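Local coordinates for hypothetical protein, haloacid dehalogenase-like hydrolase (Bacillus subtilis, PDB 1NRW), which dephosphorylates five- and six-carbon sugar phosphates and nucleoside monophosphates, and more weakly FMN, in vitro, as a magnesium-dependent phosphatase of the HAD superfamily, at residues T62-D74 with E209-R223. Residues are numbered along the deposited sequence; the frame is centred on the assembly and turned at random.
Sequences TWVISANGAVIHD and ELSSRKASKGQALKR. With PO4 (phosphate ion), chain B.
Next to the phosphate site of this HAD hydrolase, the hairpin turn of 62-74 meets the segment that leaves the cap sheet and enters helix 217-227, with Asn68 reaching across to Ser211. The amide ND2 of Asn68 gives Ser211 OG a hydrogen bond of 3.0 Å, lying nearly in the amide plane, and that hydroxyl donates one in turn to Ala215 O. Asn68 CG stands anti to the backbone N (chi1 -167°), which carries the amide across to 209-223. Asn68 OD1 accepts from two waters, one also donating to Glu209 OE1, the other accepting from Lys217 N. An alanine in place of Ser211 would probably leave both Asn68 ND2 and Ala215 O without this partner, and the amide freer to turn. Gly69 passes so near the helix start that its CA-H points at Ser216 O (CA to O 3.5 Å); a side chain there would clash with that carbonyl. Ala220 CB packs 3.6 Å from Ile65 CG2 and also touches Gly69 CA, while Ile72 CD1 lies 4.0 Å from Arg223 CD. The extended chain of Lys217 brings NZ to 2.8 Å from phosphate O2, with salt bridges to Asp10 and Asp244. Helix 217-227 lies against hairpin strands 63-66 and 71-73 of the core sheet, strand 39-43 running parallel to 63-66 on its other side, while Glu209 and Ser211 belong to the cap sheet, next to strand 198-201.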
ATOM      1  N   THR A  62       5.543  13.646   4.607  1.00 17.77           N
ATOM      2  CA  THR A  62       4.569  13.145   5.571  1.00 15.94           C
ATOM      3  C   THR A  62       5.142  11.898   6.220  1.00 14.49           C
ATOM      4  O   THR A  62       6.183  11.394   5.802  1.00 14.96           O
ATOM      5  CB  THR A  62       3.264  12.692   4.878  1.00 16.16           C
ATOM      6  OG1 THR A  62       3.537  11.523   4.084  1.00 15.57           O
ATOM      7  CG2 THR A  62       2.708  13.787   3.976  1.00 15.54           C
ATOM      8  N   TRP A  63       4.466  11.402   7.252  1.00 15.13           N
ATOM      9  CA  TRP A  63       4.892  10.146   7.849  1.00 15.04           C
ATOM     10  C   TRP A  63       4.537   9.158   6.747  1.00 14.20           C
ATOM     11  O   TRP A  63       3.598   9.397   5.976  1.00 13.24           O
ATOM     12  CB  TRP A  63       4.070   9.797   9.091  1.00 15.90           C
ATOM     13  CG  TRP A  63       4.359  10.651  10.274  1.00 16.24           C
ATOM     14  CD1 TRP A  63       3.840  11.880  10.544  1.00 17.07           C
ATOM     15  CD2 TRP A  63       5.265  10.350  11.342  1.00 17.77           C
ATOM     16  NE1 TRP A  63       4.366  12.370  11.718  1.00 17.36           N
ATOM     17  CE2 TRP A  63       5.243  11.451  12.228  1.00 17.76           C
ATOM     18  CE3 TRP A  63       6.093   9.258  11.635  1.00 16.74           C
ATOM     19  CZ2 TRP A  63       6.022  11.495  13.392  1.00 17.11           C
ATOM     20  CZ3 TRP A  63       6.871   9.300  12.798  1.00 16.78           C
ATOM     21  CH2 TRP A  63       6.825  10.415  13.660  1.00 17.43           C
ATOM     22  N   VAL A  64       5.276   8.060   6.662  1.00 11.90           N
ATOM     23  CA  VAL A  64       4.999   7.061   5.643  1.00 12.10           C
ATOM     24  C   VAL A  64       4.987   5.656   6.209  1.00 12.16           C
ATOM     25  O   VAL A  64       5.968   5.206   6.813  1.00 13.34           O
ATOM     26  CB  VAL A  64       6.052   7.078   4.516  1.00 12.46           C
ATOM     27  CG1 VAL A  64       5.723   5.992   3.476  1.00 12.78           C
ATOM     28  CG2 VAL A  64       6.094   8.445   3.856  1.00 13.22           C
ATOM     29  N   ILE A  65       3.863   4.980   6.019  1.00 12.15           N
ATOM     30  CA  ILE A  65       3.720   3.590   6.426  1.00 10.92           C
ATOM     31  C   ILE A  65       3.809   2.855   5.091  1.00 13.20           C
ATOM     32  O   ILE A  65       3.015   3.114   4.178  1.00 13.53           O
ATOM     33  CB  ILE A  65       2.359   3.339   7.087  1.00 11.54           C
ATOM     34  CG1 ILE A  65       2.328   4.027   8.457  1.00 14.21           C
ATOM     35  CG2 ILE A  65       2.105   1.837   7.217  1.00 13.31           C
ATOM     36  CD1 ILE A  65       0.989   3.954   9.160  1.00 12.41           C
ATOM     37  N   SER A  66       4.790   1.973   4.956  1.00 12.59           N
ATOM     38  CA  SER A  66       4.970   1.242   3.708  1.00 13.62           C
ATOM     39  C   SER A  66       5.012  -0.264   3.914  1.00 13.76           C
ATOM     40  O   SER A  66       4.980  -0.745   5.042  1.00 12.59           O
ATOM     41  CB  SER A  66       6.250   1.718   3.004  1.00 13.76           C
ATOM     42  OG  SER A  66       7.394   1.560   3.822  1.00 14.66           O
ATOM     43  N   ALA A  67       5.070  -1.005   2.814  1.00 13.26           N
ATOM     44  CA  ALA A  67       5.118  -2.458   2.878  1.00 14.04           C
ATOM     45  C   ALA A  67       3.976  -3.039   3.712  1.00 13.93           C
ATOM     46  O   ALA A  67       4.167  -3.964   4.507  1.00 13.90           O
ATOM     47  CB  ALA A  67       6.465  -2.909   3.426  1.00 14.68           C
ATOM     48  N   ASN A  68       2.784  -2.480   3.521  1.00 13.37           N
ATOM     49  CA  ASN A  68       1.585  -2.945   4.203  1.00 14.46           C
ATOM     50  C   ASN A  68       1.646  -2.825   5.725  1.00 14.43           C
ATOM     51  O   ASN A  68       1.064  -3.642   6.438  1.00 17.24           O
ATOM     52  CB  ASN A  68       1.298  -4.403   3.812  1.00 14.95           C
ATOM     53  CG  ASN A  68      -0.091  -4.854   4.220  1.00 18.32           C
ATOM     54  OD1 ASN A  68      -1.073  -4.149   3.984  1.00 18.72           O
ATOM     55  ND2 ASN A  68      -0.185  -6.038   4.819  1.00 18.79           N
ATOM     56  N   GLY A  69       2.345  -1.812   6.220  1.00 14.05           N
ATOM     57  CA  GLY A  69       2.422  -1.625   7.658  1.00 15.28           C
ATOM     58  C   GLY A  69       3.634  -2.272   8.297  1.00 15.36           C
ATOM     59  O   GLY A  69       3.764  -2.285   9.523  1.00 16.25           O
ATOM     60  N   ALA A  70       4.522  -2.818   7.476  1.00 13.96           N
ATOM     61  CA  ALA A  70       5.733  -3.445   7.995  1.00 13.93           C
ATOM     62  C   ALA A  70       6.811  -2.400   8.263  1.00 16.03           C
ATOM     63  O   ALA A  70       7.724  -2.628   9.059  1.00 18.15           O
ATOM     64  CB  ALA A  70       6.262  -4.481   6.996  1.00 13.17           C
ATOM     65  N   VAL A  71       6.703  -1.252   7.599  1.00 15.04           N
ATOM     66  CA  VAL A  71       7.699  -0.195   7.744  1.00 15.32           C
ATOM     67  C   VAL A  71       7.108   1.189   8.014  1.00 15.22           C
ATOM     68  O   VAL A  71       6.091   1.572   7.428  1.00 13.88           O
ATOM     69  CB  VAL A  71       8.585  -0.119   6.471  1.00 15.68           C
ATOM     70  CG1 VAL A  71       9.656   0.947   6.631  1.00 14.21           C
ATOM     71  CG2 VAL A  71       9.215  -1.476   6.197  1.00 16.02           C
ATOM     72  N   ILE A  72       7.753   1.938   8.908  1.00 13.40           N
ATOM     73  CA  ILE A  72       7.305   3.289   9.242  1.00 14.50           C
ATOM     74  C   ILE A  72       8.481   4.267   9.234  1.00 14.39           C
ATOM     75  O   ILE A  72       9.523   3.998   9.839  1.00 15.25           O
ATOM     76  CB  ILE A  72       6.662   3.361  10.648  1.00 14.54           C
ATOM     77  CG1 ILE A  72       5.508   2.364  10.765  1.00 16.57           C
ATOM     78  CG2 ILE A  72       6.191   4.783  10.922  1.00 14.60           C
ATOM     79  CD1 ILE A  72       4.817   2.383  12.124  1.00 19.33           C
ATOM     80  N   HIS A  73       8.305   5.393   8.542  1.00 13.58           N
ATOM     81  CA  HIS A  73       9.313   6.452   8.466  1.00 15.45           C
ATOM     82  C   HIS A  73       8.625   7.770   8.823  1.00 15.01           C
ATOM     83  O   HIS A  73       7.414   7.922   8.611  1.00 13.68           O
ATOM     84  CB  HIS A  73       9.894   6.600   7.048  1.00 15.93           C
ATOM     85  CG  HIS A  73      10.900   5.556   6.674  1.00 14.72           C
ATOM     86  ND1 HIS A  73      10.552   4.347   6.111  1.00 13.78           N
ATOM     87  CD2 HIS A  73      12.254   5.561   6.745  1.00 15.33           C
ATOM     88  CE1 HIS A  73      11.646   3.655   5.847  1.00 13.38           C
ATOM     89  NE2 HIS A  73      12.692   4.370   6.221  1.00 15.93           N
ATOM     90  N   ASP A  74       9.384   8.721   9.360  1.00 14.02           N
ATOM     91  CA  ASP A  74       8.804  10.013   9.686  1.00 14.72           C
ATOM     92  C   ASP A  74       8.946  10.920   8.460  1.00 13.91           C
ATOM     93  O   ASP A  74       9.502  10.501   7.439  1.00 14.14           O
ATOM     94  CB  ASP A  74       9.451  10.617  10.950  1.00 14.05           C
ATOM     95  CG  ASP A  74      10.814  11.243  10.708  1.00 17.99           C
ATOM     96  OD1 ASP A  74      11.304  11.281   9.557  1.00 17.07           O
ATOM     97  OD2 ASP A  74      11.399  11.717  11.711  1.00 17.81           O
ATOM     98  N   GLU A 209      -1.306  -9.892  -0.874  1.00 15.83           N
ATOM     99  CA  GLU A 209      -0.046  -9.510  -0.253  1.00 14.99           C
ATOM    100  C   GLU A 209       0.093 -10.206   1.088  1.00 15.45           C
ATOM    101  O   GLU A 209      -0.885 -10.381   1.814  1.00 15.99           O
ATOM    102  CB  GLU A 209       0.013  -7.989  -0.053  1.00 15.21           C
ATOM    103  CG  GLU A 209       0.036  -7.175  -1.356  1.00 16.70           C
ATOM    104  CD  GLU A 209       0.029  -5.670  -1.113  1.00 21.59           C
ATOM    105  OE1 GLU A 209       0.427  -5.231  -0.007  1.00 22.32           O
ATOM    106  OE2 GLU A 209      -0.359  -4.919  -2.035  1.00 23.15           O
ATOM    107  N   LEU A 210       1.320 -10.599   1.405  1.00 14.02           N
ATOM    108  CA  LEU A 210       1.610 -11.276   2.656  1.00 14.61           C
ATOM    109  C   LEU A 210       2.710 -10.558   3.425  1.00 14.50           C
ATOM    110  O   LEU A 210       3.798 -10.322   2.900  1.00 15.73           O
ATOM    111  CB  LEU A 210       2.048 -12.718   2.377  1.00 15.53           C
ATOM    112  CG  LEU A 210       0.976 -13.653   1.810  1.00 17.55           C
ATOM    113  CD1 LEU A 210       1.637 -14.897   1.229  1.00 19.34           C
ATOM    114  CD2 LEU A 210      -0.012 -14.025   2.905  1.00 18.20           C
ATOM    115  N   SER A 211       2.417 -10.203   4.671  1.00 14.68           N
ATOM    116  CA  SER A 211       3.397  -9.553   5.533  1.00 15.11           C
ATOM    117  C   SER A 211       3.306 -10.280   6.871  1.00 15.15           C
ATOM    118  O   SER A 211       2.481 -11.185   7.024  1.00 15.34           O
ATOM    119  CB  SER A 211       3.076  -8.062   5.691  1.00 14.18           C
ATOM    120  OG  SER A 211       1.740  -7.869   6.112  1.00 16.24           O
ATOM    121  N   SER A 212       4.143  -9.907   7.831  1.00 16.28           N
ATOM    122  CA  SER A 212       4.102 -10.575   9.126  1.00 18.03           C
ATOM    123  C   SER A 212       2.796 -10.265   9.856  1.00 19.48           C
ATOM    124  O   SER A 212       2.117  -9.284   9.550  1.00 17.55           O
ATOM    125  CB  SER A 212       5.294 -10.154   9.981  1.00 21.40           C
ATOM    126  OG  SER A 212       5.432 -11.022  11.096  1.00 25.31           O
ATOM    127  N   ARG A 213       2.448 -11.111  10.824  1.00 19.05           N
ATOM    128  CA  ARG A 213       1.217 -10.937  11.587  1.00 20.44           C
ATOM    129  C   ARG A 213       1.042  -9.534  12.161  1.00 18.93           C
ATOM    130  O   ARG A 213      -0.063  -8.997  12.161  1.00 18.69           O
ATOM    131  CB  ARG A 213       1.159 -11.957  12.732  1.00 23.38           C
ATOM    132  CG  ARG A 213      -0.117 -11.880  13.562  1.00 29.21           C
ATOM    133  CD  ARG A 213      -1.352 -12.084  12.690  1.00 34.38           C
ATOM    134  NE  ARG A 213      -2.595 -11.965  13.447  1.00 39.94           N
ATOM    135  CZ  ARG A 213      -2.973 -12.801  14.409  1.00 43.35           C
ATOM    136  NH1 ARG A 213      -2.204 -13.831  14.742  1.00 44.24           N
ATOM    137  NH2 ARG A 213      -4.121 -12.605  15.045  1.00 45.65           N
ATOM    138  N   LYS A 214       2.127  -8.947  12.656  1.00 19.09           N
ATOM    139  CA  LYS A 214       2.062  -7.615  13.244  1.00 17.98           C
ATOM    140  C   LYS A 214       2.239  -6.489  12.239  1.00 16.56           C
ATOM    141  O   LYS A 214       2.331  -5.325  12.619  1.00 17.66           O
ATOM    142  CB  LYS A 214       3.098  -7.466  14.358  1.00 20.82           C
ATOM    143  CG  LYS A 214       2.830  -8.340  15.575  1.00 24.62           C
ATOM    144  CD  LYS A 214       3.796  -7.993  16.703  1.00 28.48           C
ATOM    145  CE  LYS A 214       3.590  -8.890  17.914  1.00 31.53           C
ATOM    146  NZ  LYS A 214       3.867 -10.318  17.586  1.00 37.16           N
ATOM    147  N   ALA A 215       2.289  -6.837  10.956  1.00 14.45           N
ATOM    148  CA  ALA A 215       2.435  -5.829   9.912  1.00 15.57           C
ATOM    149  C   ALA A 215       1.146  -5.679   9.103  1.00 15.32           C
ATOM    150  O   ALA A 215       0.846  -6.498   8.237  1.00 16.28           O
ATOM    151  CB  ALA A 215       3.593  -6.196   8.980  1.00 13.45           C
ATOM    152  N   SER A 216       0.372  -4.647   9.414  1.00 15.41           N
ATOM    153  CA  SER A 216      -0.859  -4.352   8.685  1.00 15.54           C
ATOM    154  C   SER A 216      -1.013  -2.837   8.762  1.00 14.17           C
ATOM    155  O   SER A 216      -0.431  -2.194   9.640  1.00 15.42           O
ATOM    156  CB  SER A 216      -2.074  -5.057   9.309  1.00 16.52           C
ATOM    157  OG  SER A 216      -2.451  -4.494  10.557  1.00 17.31           O
ATOM    158  N   LYS A 217      -1.772  -2.247   7.844  1.00 14.43           N
ATOM    159  CA  LYS A 217      -1.924  -0.801   7.880  1.00 13.75           C
ATOM    160  C   LYS A 217      -2.557  -0.354   9.193  1.00 13.41           C
ATOM    161  O   LYS A 217      -2.179   0.676   9.744  1.00 15.02           O
ATOM    162  CB  LYS A 217      -2.754  -0.313   6.686  1.00 11.67           C
ATOM    163  CG  LYS A 217      -2.018  -0.453   5.356  1.00 12.17           C
ATOM    164  CD  LYS A 217      -2.753   0.258   4.225  1.00 12.31           C
ATOM    165  CE  LYS A 217      -2.011   0.099   2.899  1.00 13.84           C
ATOM    166  NZ  LYS A 217      -2.677   0.877   1.816  1.00 13.02           N
ATOM    167  N   GLY A 218      -3.503  -1.144   9.697  1.00 14.87           N
ATOM    168  CA  GLY A 218      -4.160  -0.807  10.949  1.00 14.15           C
ATOM    169  C   GLY A 218      -3.232  -0.884  12.153  1.00 14.31           C
ATOM    170  O   GLY A 218      -3.254  -0.008  13.009  1.00 15.33           O
ATOM    171  N   GLN A 219      -2.412  -1.926  12.229  1.00 14.85           N
ATOM    172  CA  GLN A 219      -1.489  -2.060  13.353  1.00 15.99           C
ATOM    173  C   GLN A 219      -0.405  -0.986  13.331  1.00 16.62           C
ATOM    174  O   GLN A 219       0.024  -0.505  14.380  1.00 15.32           O
ATOM    175  CB  GLN A 219      -0.854  -3.452  13.357  1.00 17.33           C
ATOM    176  CG  GLN A 219      -1.833  -4.555  13.722  1.00 21.05           C
ATOM    177  CD  GLN A 219      -1.222  -5.934  13.613  1.00 23.56           C
ATOM    178  OE1 GLN A 219      -1.190  -6.537  12.532  1.00 24.39           O
ATOM    179  NE2 GLN A 219      -0.716  -6.437  14.730  1.00 19.47           N
ATOM    180  N   ALA A 220       0.037  -0.609  12.134  1.00 15.57           N
ATOM    181  CA  ALA A 220       1.059   0.421  11.998  1.00 15.99           C
ATOM    182  C   ALA A 220       0.483   1.758  12.451  1.00 15.21           C
ATOM    183  O   ALA A 220       1.174   2.563  13.078  1.00 15.93           O
ATOM    184  CB  ALA A 220       1.534   0.512  10.541  1.00 14.71           C
ATOM    185  N   LEU A 221      -0.786   1.995  12.123  1.00 13.60           N
ATOM    186  CA  LEU A 221      -1.451   3.225  12.520  1.00 14.90           C
ATOM    187  C   LEU A 221      -1.531   3.274  14.050  1.00 15.57           C
ATOM    188  O   LEU A 221      -1.232   4.299  14.658  1.00 16.28           O
ATOM    189  CB  LEU A 221      -2.857   3.297  11.910  1.00 16.06           C
ATOM    190  CG  LEU A 221      -3.730   4.506  12.272  1.00 17.78           C
ATOM    191  CD1 LEU A 221      -2.953   5.800  12.051  1.00 19.46           C
ATOM    192  CD2 LEU A 221      -5.001   4.487  11.425  1.00 18.05           C
ATOM    193  N   LYS A 222      -1.914   2.160  14.669  1.00 16.77           N
ATOM    194  CA  LYS A 222      -2.013   2.118  16.125  1.00 17.80           C
ATOM    195  C   LYS A 222      -0.648   2.340  16.771  1.00 19.22           C
ATOM    196  O   LYS A 222      -0.526   3.048  17.773  1.00 19.80           O
ATOM    197  CB  LYS A 222      -2.575   0.773  16.587  1.00 19.14           C
ATOM    198  CG  LYS A 222      -4.018   0.521  16.191  1.00 23.31           C
ATOM    199  CD  LYS A 222      -4.485  -0.806  16.774  1.00 25.71           C
ATOM    200  CE  LYS A 222      -5.897  -1.151  16.355  1.00 29.84           C
ATOM    201  NZ  LYS A 222      -6.290  -2.484  16.909  1.00 31.20           N
ATOM    202  N   ARG A 223       0.374   1.729  16.186  1.00 18.51           N
ATOM    203  CA  ARG A 223       1.739   1.839  16.680  1.00 22.03           C
ATOM    204  C   ARG A 223       2.192   3.301  16.682  1.00 21.43           C
ATOM    205  O   ARG A 223       2.787   3.784  17.648  1.00 19.79           O
ATOM    206  CB  ARG A 223       2.660   1.001  15.782  1.00 25.71           C
ATOM    207  CG  ARG A 223       4.045   0.748  16.316  1.00 31.95           C
ATOM    208  CD  ARG A 223       4.874  -0.004  15.281  1.00 34.32           C
ATOM    209  NE  ARG A 223       4.273  -1.279  14.892  1.00 36.29           N
ATOM    210  CZ  ARG A 223       4.234  -2.357  15.669  1.00 38.65           C
ATOM    211  NH1 ARG A 223       4.762  -2.319  16.885  1.00 38.92           N
ATOM    212  NH2 ARG A 223       3.676  -3.478  15.227  1.00 37.81           N
TER
HETATM  213  P   PO4 B 900      -1.853   0.869  -1.982  1.00 14.15           P
HETATM  214  O1  PO4 B 900      -3.229   1.395  -1.906  1.00 13.14           O
HETATM  215  O2  PO4 B 900      -1.492   0.246  -0.683  1.00 14.34           O
HETATM  216  O3  PO4 B 900      -1.777  -0.146  -3.062  1.00 15.64           O
HETATM  217  O4  PO4 B 900      -0.923   1.986  -2.274  1.00 11.57           O
HETATM  218  O   HOH W   1      -0.882  -3.157   1.503  1.00 17.98           O
HETATM  219  O   HOH W   2      -3.101  -3.863   5.721  1.00 17.99           O
HETATM  220  O   HOH W   3       2.866  -2.460  12.200  1.00 24.62           O